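Local coordinates for lipid-transfer protein (Thermomonospora curvata, PDB 6OK1) that is a thiolase-fold protein of the lipid-transfer type whose precise function is unknown, at residues L241-M255 and G379-R391. Sequence-based numbering, arbitrary orientation.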
ATOM      1  N   LEU A 241     -21.143   9.052  13.121  1.00 25.09           N
ATOM      2  CA  LEU A 241     -20.017   9.955  13.243  1.00 23.91           C
ATOM      3  C   LEU A 241     -18.782   9.176  13.647  1.00 25.45           C
ATOM      4  O   LEU A 241     -18.849   8.255  14.466  1.00 29.68           O
ATOM      5  CB  LEU A 241     -20.298  11.032  14.293  1.00 27.71           C
ATOM      6  CG  LEU A 241     -20.983  12.309  13.788  1.00 34.51           C
ATOM      7  CD1 LEU A 241     -22.357  12.013  13.225  1.00 39.38           C
ATOM      8  CD2 LEU A 241     -21.073  13.296  14.940  1.00 33.42           C
ATOM      9  N   ILE A 242     -17.648   9.591  13.104  1.00 28.29           N
ATOM     10  CA  ILE A 242     -16.368   8.979  13.418  1.00 25.63           C
ATOM     11  C   ILE A 242     -15.795   9.781  14.586  1.00 27.07           C
ATOM     12  O   ILE A 242     -15.058  10.756  14.411  1.00 28.57           O
ATOM     13  CB  ILE A 242     -15.454   8.943  12.196  1.00 23.93           C
ATOM     14  CG1 ILE A 242     -16.121   8.102  11.098  1.00 25.98           C
ATOM     15  CG2 ILE A 242     -14.136   8.342  12.548  1.00 25.63           C
ATOM     16  CD1 ILE A 242     -15.582   8.378   9.691  1.00 24.48           C
ATOM     17  N   TRP A 243     -16.131   9.338  15.799  1.00 26.65           N
ATOM     18  CA  TRP A 243     -15.658   9.977  17.024  1.00 26.08           C
ATOM     19  C   TRP A 243     -14.264   9.535  17.427  1.00 30.41           C
ATOM     20  O   TRP A 243     -13.537  10.301  18.077  1.00 28.03           O
ATOM     21  CB  TRP A 243     -16.608   9.691  18.176  1.00 25.99           C
ATOM     22  CG  TRP A 243     -17.781  10.602  18.136  1.00 33.63           C
ATOM     23  CD1 TRP A 243     -19.073  10.255  17.960  1.00 31.01           C
ATOM     24  CD2 TRP A 243     -17.752  12.039  18.226  1.00 28.28           C
ATOM     25  NE1 TRP A 243     -19.882  11.382  17.973  1.00 35.66           N
ATOM     26  CE2 TRP A 243     -19.089  12.488  18.127  1.00 32.47           C
ATOM     27  CE3 TRP A 243     -16.737  12.978  18.399  1.00 36.09           C
ATOM     28  CZ2 TRP A 243     -19.426  13.830  18.181  1.00 45.06           C
ATOM     29  CZ3 TRP A 243     -17.081  14.325  18.462  1.00 40.25           C
ATOM     30  CH2 TRP A 243     -18.412  14.732  18.344  1.00 34.43           C
ATOM     31  N   GLY A 244     -13.890   8.313  17.081  1.00 28.78           N
ATOM     32  CA  GLY A 244     -12.532   7.860  17.245  1.00 21.78           C
ATOM     33  C   GLY A 244     -12.110   7.065  16.031  1.00 23.76           C
ATOM     34  O   GLY A 244     -12.903   6.305  15.460  1.00 24.72           O
ATOM     35  N   ALA A 245     -10.865   7.255  15.634  1.00 22.35           N
ATOM     36  CA  ALA A 245     -10.275   6.495  14.531  1.00 21.14           C
ATOM     37  C   ALA A 245      -8.786   6.463  14.774  1.00 22.64           C
ATOM     38  O   ALA A 245      -8.162   7.524  14.859  1.00 23.50           O
ATOM     39  CB  ALA A 245     -10.592   7.143  13.183  1.00 22.10           C
ATOM     40  N   ALA A 246      -8.213   5.265  14.884  1.00 23.00           N
ATOM     41  CA  ALA A 246      -6.848   5.145  15.358  1.00 20.18           C
ATOM     42  C   ALA A 246      -6.183   3.931  14.729  1.00 19.78           C
ATOM     43  O   ALA A 246      -6.846   2.919  14.441  1.00 22.05           O
ATOM     44  CB  ALA A 246      -6.808   4.999  16.888  1.00 22.60           C
ATOM     45  N   GLN A 247      -4.863   4.039  14.569  1.00 22.71           N
ATOM     46  CA  GLN A 247      -3.966   2.945  14.199  1.00 21.77           C
ATOM     47  C   GLN A 247      -3.052   2.634  15.369  1.00 20.90           C
ATOM     48  O   GLN A 247      -2.788   3.487  16.212  1.00 20.47           O
ATOM     49  CB  GLN A 247      -3.076   3.302  13.012  1.00 21.30           C
ATOM     50  CG  GLN A 247      -3.790   3.397  11.700  1.00 18.22           C
ATOM     51  CD  GLN A 247      -2.819   3.631  10.552  1.00 20.31           C
ATOM     52  OE1 GLN A 247      -2.219   4.706  10.412  1.00 20.72           O
ATOM     53  NE2 GLN A 247      -2.631   2.612   9.734  1.00 22.53           N
ATOM     54  N   GLY A 248      -2.521   1.421  15.381  1.00 19.51           N
ATOM     55  CA  GLY A 248      -1.585   1.048  16.414  1.00 18.94           C
ATOM     56  C   GLY A 248      -0.677  -0.082  16.001  1.00 18.77           C
ATOM     57  O   GLY A 248      -1.134  -1.121  15.517  1.00 20.80           O
ATOM     58  N   SER A 249       0.612   0.122  16.219  1.00 19.49           N
ATOM     59  CA  SER A 249       1.625  -0.908  16.053  1.00 19.72           C
ATOM     60  C   SER A 249       2.510  -0.844  17.281  1.00 20.68           C
ATOM     61  O   SER A 249       2.897   0.246  17.705  1.00 21.89           O
ATOM     62  CB  SER A 249       2.411  -0.670  14.768  1.00 20.80           C
ATOM     63  OG  SER A 249       3.382  -1.682  14.542  1.00 20.66           O
ATOM     64  N   GLY A 250       2.790  -2.010  17.885  1.00 21.25           N
ATOM     65  CA  GLY A 250       3.431  -2.036  19.182  1.00 20.44           C
ATOM     66  C   GLY A 250       4.926  -2.155  19.100  1.00 23.11           C
ATOM     67  O   GLY A 250       5.530  -2.286  18.036  1.00 23.43           O
ATOM     68  N   TYR A 251       5.548  -2.048  20.267  1.00 22.72           N
ATOM     69  CA  TYR A 251       6.966  -2.333  20.381  0.56 25.68           C
ATOM     70  C   TYR A 251       7.258  -3.737  19.869  1.00 20.88           C
ATOM     71  O   TYR A 251       6.519  -4.679  20.161  1.00 22.16           O
ATOM     72  CB  TYR A 251       7.389  -2.205  21.842  0.56 15.12           C
ATOM     73  CG  TYR A 251       8.802  -2.629  22.091  0.56 22.02           C
ATOM     74  CD1 TYR A 251       9.857  -1.806  21.737  0.56 29.99           C
ATOM     75  CD2 TYR A 251       9.092  -3.855  22.668  0.56 27.00           C
ATOM     76  CE1 TYR A 251      11.159  -2.184  21.946  0.56 31.11           C
ATOM     77  CE2 TYR A 251      10.398  -4.240  22.892  0.56 31.40           C
ATOM     78  CZ  TYR A 251      11.425  -3.398  22.523  0.56 29.58           C
ATOM     79  OH  TYR A 251      12.732  -3.761  22.741  0.56 35.33           O
ATOM     80  N   ASP A 252       8.339  -3.874  19.101  1.00 19.57           N
ATOM     81  CA  ASP A 252       8.723  -5.147  18.501  1.00 21.49           C
ATOM     82  C   ASP A 252       7.536  -5.854  17.846  1.00 23.25           C
ATOM     83  O   ASP A 252       7.219  -7.003  18.129  1.00 20.60           O
ATOM     84  CB  ASP A 252       9.376  -6.056  19.546  1.00 20.40           C
ATOM     85  CG  ASP A 252      10.138  -7.177  18.918  1.00 26.21           C
ATOM     86  OD1 ASP A 252      10.585  -6.966  17.778  1.00 25.64           O
ATOM     87  OD2 ASP A 252      10.300  -8.252  19.551  1.00 27.05           O
ATOM     88  N   GLN A 253       6.877  -5.136  16.940  1.00 19.20           N
ATOM     89  CA  GLN A 253       5.754  -5.677  16.203  1.00 18.81           C
ATOM     90  C   GLN A 253       6.220  -6.527  15.028  1.00 20.11           C
ATOM     91  O   GLN A 253       7.078  -6.104  14.243  1.00 19.85           O
ATOM     92  CB  GLN A 253       4.900  -4.533  15.691  1.00 21.71           C
ATOM     93  CG  GLN A 253       3.620  -5.002  15.035  1.00 17.63           C
ATOM     94  CD  GLN A 253       2.567  -5.422  16.025  1.00 20.41           C
ATOM     95  OE1 GLN A 253       2.250  -4.695  16.957  1.00 21.22           O
ATOM     96  NE2 GLN A 253       1.981  -6.615  15.794  1.00 19.05           N
ATOM     97  N   HIS A 254       5.629  -7.723  14.892  1.00 20.41           N
ATOM     98  CA  HIS A 254       5.810  -8.599  13.734  1.00 19.90           C
ATOM     99  C   HIS A 254       4.448  -8.840  13.088  1.00 19.29           C
ATOM    100  O   HIS A 254       3.407  -8.496  13.637  1.00 20.11           O
ATOM    101  CB  HIS A 254       6.485  -9.920  14.152  1.00 19.00           C
ATOM    102  CG  HIS A 254       7.848  -9.728  14.722  1.00 19.75           C
ATOM    103  ND1 HIS A 254       9.001 -10.015  14.027  1.00 19.42           N
ATOM    104  CD2 HIS A 254       8.245  -9.215  15.906  1.00 20.69           C
ATOM    105  CE1 HIS A 254      10.053  -9.705  14.765  1.00 20.43           C
ATOM    106  NE2 HIS A 254       9.618  -9.214  15.916  1.00 19.16           N
ATOM    107  N   MET A 255       4.471  -9.425  11.901  1.00 20.03           N
ATOM    108  CA  MET A 255       3.255  -9.765  11.168  0.60 17.78           C
ATOM    109  C   MET A 255       2.769 -11.122  11.655  1.00 16.42           C
ATOM    110  O   MET A 255       3.292 -12.171  11.244  1.00 20.57           O
ATOM    111  CB  MET A 255       3.526  -9.799   9.670  0.60 20.51           C
ATOM    112  CG  MET A 255       2.315 -10.196   8.833  0.60 29.73           C
ATOM    113  SD  MET A 255       1.222  -8.801   8.561  0.60 45.17           S
ATOM    114  CE  MET A 255       2.059  -8.109   7.121  0.60 58.34           C
ATOM    115  N   GLY A 379      -3.146  -9.507  15.831  1.00 22.84           N
ATOM    116  CA  GLY A 379      -1.854 -10.086  15.559  1.00 20.82           C
ATOM    117  C   GLY A 379      -0.997  -9.281  14.615  1.00 21.80           C
ATOM    118  O   GLY A 379       0.163  -9.634  14.399  1.00 20.27           O
ATOM    119  N   VAL A 380      -1.545  -8.203  14.070  1.00 23.11           N
ATOM    120  CA  VAL A 380      -0.866  -7.362  13.084  1.00 20.50           C
ATOM    121  C   VAL A 380      -0.988  -5.914  13.546  1.00 16.29           C
ATOM    122  O   VAL A 380      -1.850  -5.575  14.359  1.00 19.40           O
ATOM    123  CB  VAL A 380      -1.494  -7.513  11.675  1.00 22.11           C
ATOM    124  CG1 VAL A 380      -1.105  -8.817  11.012  1.00 28.52           C
ATOM    125  CG2 VAL A 380      -3.024  -7.373  11.745  1.00 22.64           C
ATOM    126  N   PRO A 381      -0.179  -5.027  12.985  1.00 17.70           N
ATOM    127  CA  PRO A 381      -0.523  -3.602  13.082  1.00 20.17           C
ATOM    128  C   PRO A 381      -1.987  -3.428  12.744  1.00 20.91           C
ATOM    129  O   PRO A 381      -2.478  -3.955  11.733  1.00 19.79           O
ATOM    130  CB  PRO A 381       0.376  -2.961  12.031  1.00 20.69           C
ATOM    131  CG  PRO A 381       1.525  -3.851  11.926  1.00 20.47           C
ATOM    132  CD  PRO A 381       0.982  -5.259  12.129  1.00 21.15           C
ATOM    133  N   THR A 382      -2.685  -2.672  13.583  1.00 19.56           N
ATOM    134  CA  THR A 382      -4.128  -2.734  13.588  1.00 22.05           C
ATOM    135  C   THR A 382      -4.712  -1.333  13.705  1.00 20.49           C
ATOM    136  O   THR A 382      -4.021  -0.316  13.549  1.00 21.99           O
ATOM    137  CB  THR A 382      -4.584  -3.725  14.683  1.00 21.95           C
ATOM    138  OG1 THR A 382      -5.982  -3.993  14.541  1.00 23.92           O
ATOM    139  CG2 THR A 382      -4.294  -3.236  16.097  1.00 21.30           C
ATOM    140  N   SER A 383      -6.013  -1.294  13.933  1.00 18.60           N
ATOM    141  CA  SER A 383      -6.777  -0.049  13.929  1.00 21.92           C
ATOM    142  C   SER A 383      -8.119  -0.266  14.612  1.00 23.50           C
ATOM    143  O   SER A 383      -8.525  -1.393  14.894  1.00 22.55           O
ATOM    144  CB  SER A 383      -6.953   0.479  12.483  1.00 22.97           C
ATOM    145  OG  SER A 383      -7.482  -0.511  11.612  1.00 21.21           O
ATOM    146  N   GLY A 384      -8.810   0.843  14.878  1.00 21.50           N
ATOM    147  CA  GLY A 384     -10.112   0.793  15.516  1.00 24.06           C
ATOM    148  C   GLY A 384     -10.888   2.049  15.212  1.00 23.69           C
ATOM    149  O   GLY A 384     -10.326   3.060  14.769  1.00 23.53           O
ATOM    150  N   LEU A 385     -12.187   1.982  15.496  1.00 22.39           N
ATOM    151  CA  LEU A 385     -13.069   3.138  15.387  1.00 22.76           C
ATOM    152  C   LEU A 385     -13.968   3.186  16.599  1.00 26.99           C
ATOM    153  O   LEU A 385     -14.330   2.153  17.155  1.00 25.79           O
ATOM    154  CB  LEU A 385     -13.991   3.079  14.174  1.00 22.94           C
ATOM    155  CG  LEU A 385     -13.296   2.953  12.819  1.00 24.40           C
ATOM    156  CD1 LEU A 385     -14.295   2.519  11.799  1.00 22.79           C
ATOM    157  CD2 LEU A 385     -12.610   4.248  12.427  1.00 26.08           C
ATOM    158  N   ILE A 386     -14.399   4.395  16.955  1.00 24.35           N
ATOM    159  CA  ILE A 386     -15.652   4.555  17.689  1.00 23.85           C
ATOM    160  C   ILE A 386     -16.584   5.328  16.770  1.00 29.26           C
ATOM    161  O   ILE A 386     -16.268   6.451  16.352  1.00 26.84           O
ATOM    162  CB  ILE A 386     -15.470   5.248  19.050  1.00 25.13           C
ATOM    163  CG1 ILE A 386     -14.646   4.358  19.994  1.00 26.11           C
ATOM    164  CG2 ILE A 386     -16.851   5.556  19.677  1.00 28.35           C
ATOM    165  CD1 ILE A 386     -14.210   5.033  21.310  1.00 28.34           C
ATOM    166  N   LEU A 387     -17.695   4.694  16.405  1.00 27.19           N
ATOM    167  CA  LEU A 387     -18.770   5.323  15.651  1.00 25.47           C
ATOM    168  C   LEU A 387     -19.891   5.679  16.617  1.00 29.31           C
ATOM    169  O   LEU A 387     -20.211   4.899  17.522  1.00 30.51           O
ATOM    170  CB  LEU A 387     -19.302   4.396  14.555  1.00 27.33           C
ATOM    171  CG  LEU A 387     -18.268   3.923  13.538  1.00 28.13           C
ATOM    172  CD1 LEU A 387     -18.953   3.081  12.501  1.00 28.10           C
ATOM    173  CD2 LEU A 387     -17.568   5.100  12.891  1.00 30.57           C
ATOM    174  N   GLY A 388     -20.478   6.862  16.433  1.00 27.86           N
ATOM    175  CA  GLY A 388     -21.472   7.347  17.369  1.00 31.12           C
ATOM    176  C   GLY A 388     -22.621   8.084  16.712  1.00 38.48           C
ATOM    177  O   GLY A 388     -22.512   8.635  15.614  1.00 33.13           O
ATOM    178  N   ALA A 389     -23.746   8.075  17.419  1.00 33.77           N
ATOM    179  CA  ALA A 389     -24.870   8.902  17.011  1.00 44.11           C
ATOM    180  C   ALA A 389     -24.439  10.364  16.950  1.00 38.87           C
ATOM    181  O   ALA A 389     -23.489  10.792  17.616  1.00 46.50           O
ATOM    182  CB  ALA A 389     -26.043   8.732  17.976  1.00 46.51           C
ATOM    183  N   ASP A 390     -25.115  11.120  16.094  1.00 44.49           N
ATOM    184  CA  ASP A 390     -24.793  12.528  15.917  1.00 42.03           C
ATOM    185  C   ASP A 390     -25.017  13.261  17.233  1.00151.14           C
ATOM    186  O   ASP A 390     -26.069  13.112  17.848  1.00 47.86           O
ATOM    187  CB  ASP A 390     -25.679  13.116  14.817  1.00 40.22           C
ATOM    188  CG  ASP A 390     -25.226  14.495  14.360  1.00 40.80           C
ATOM    189  OD1 ASP A 390     -24.340  15.106  15.012  1.00 42.32           O
ATOM    190  OD2 ASP A 390     -25.760  14.957  13.320  1.00 42.12           O
ATOM    191  N   ARG A 391     -24.029  14.047  17.669  1.00 50.79           N
ATOM    192  CA  ARG A 391     -24.063  14.734  18.962  1.00138.79           C
ATOM    193  C   ARG A 391     -24.639  16.130  18.842  1.00182.30           C
ATOM    194  O   ARG A 391     -24.150  17.077  19.468  1.00164.77           O
ATOM    195  CB  ARG A 391     -22.665  14.787  19.573  1.00120.07           C
ATOM    196  CG  ARG A 391     -22.235  13.525  20.305  1.00129.43           C
ATOM    197  CD  ARG A 391     -20.968  13.764  21.128  1.00152.06           C
ATOM    198  NE  ARG A 391     -20.214  12.529  21.323  1.00 76.87           N
ATOM    199  CZ  ARG A 391     -19.005  12.459  21.868  1.00140.04           C
ATOM    200  NH1 ARG A 391     -18.404  11.284  21.985  1.00 65.04           N
ATOM    201  NH2 ARG A 391     -18.395  13.555  22.293  1.00 77.02           N
TER
HETATM  202  O   HOH W   1      -4.015   0.067  10.648  1.00 21.01           O
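Leu385 and Leu387 meet Ala245 and Ile242 on one face of an antiparallel strand pair, 241-248 with 382-388, in the mixed sheet of this thiolase-fold protein. Leu385 CD2 rests on Ala245 CB at 3.6 Å, while the side chains of Leu387 and Ile242 run side by side in the same direction, CD2 to CG1 3.8 Å apart. Helices 86-98 and 348-359 pack against this face; Ile386, on the other, meets helix 268-281. The short strand axes run almost exactly antiparallel, and paired backbone bonds join Leu241 to Gly388, Ala246 to Gly384 and Gly248 to Thr382.

The ladder is interrupted by a classic beta bulge: Trp243 and Gly244 both face Ile386, whose O accepts from both amides. Gly244 N approaches on a lone pair of that oxygen with a nearly straight N-H...O angle of 165°, whereas Trp243 N, 2.9 Å from Ile386 O, gives a more bent bond. In the bulge the Trp243 side chain points toward the partner strand, and its CD1 lies 3.8 Å from Gly388 CA, at the indole edge.

Past Gly248 and ahead of Thr382, Gln253 CG touches Pro381 CG at 3.9 Å. The turn of Gln253 at chi2 (77°) brings its amide back to the loop: OE1 accepts from Gly250 N and Arg261, and NE2 donates to His254 O and Glu269, holding the group by both ends.

At the Leu241 end of the ladder, Asp390 CB reaches Leu241 CD1 while its carboxylate forms a salt bridge with Arg233. The guanidinium of poorly ordered Arg391 nevertheless lies flat over Trp243, planes 19° apart, a cation-pi stack; its NH1 is hydrogen-bonded to Ser281 O, and its CZ sits 3.8 Å from the centroid of the Trp243 six-membered ring.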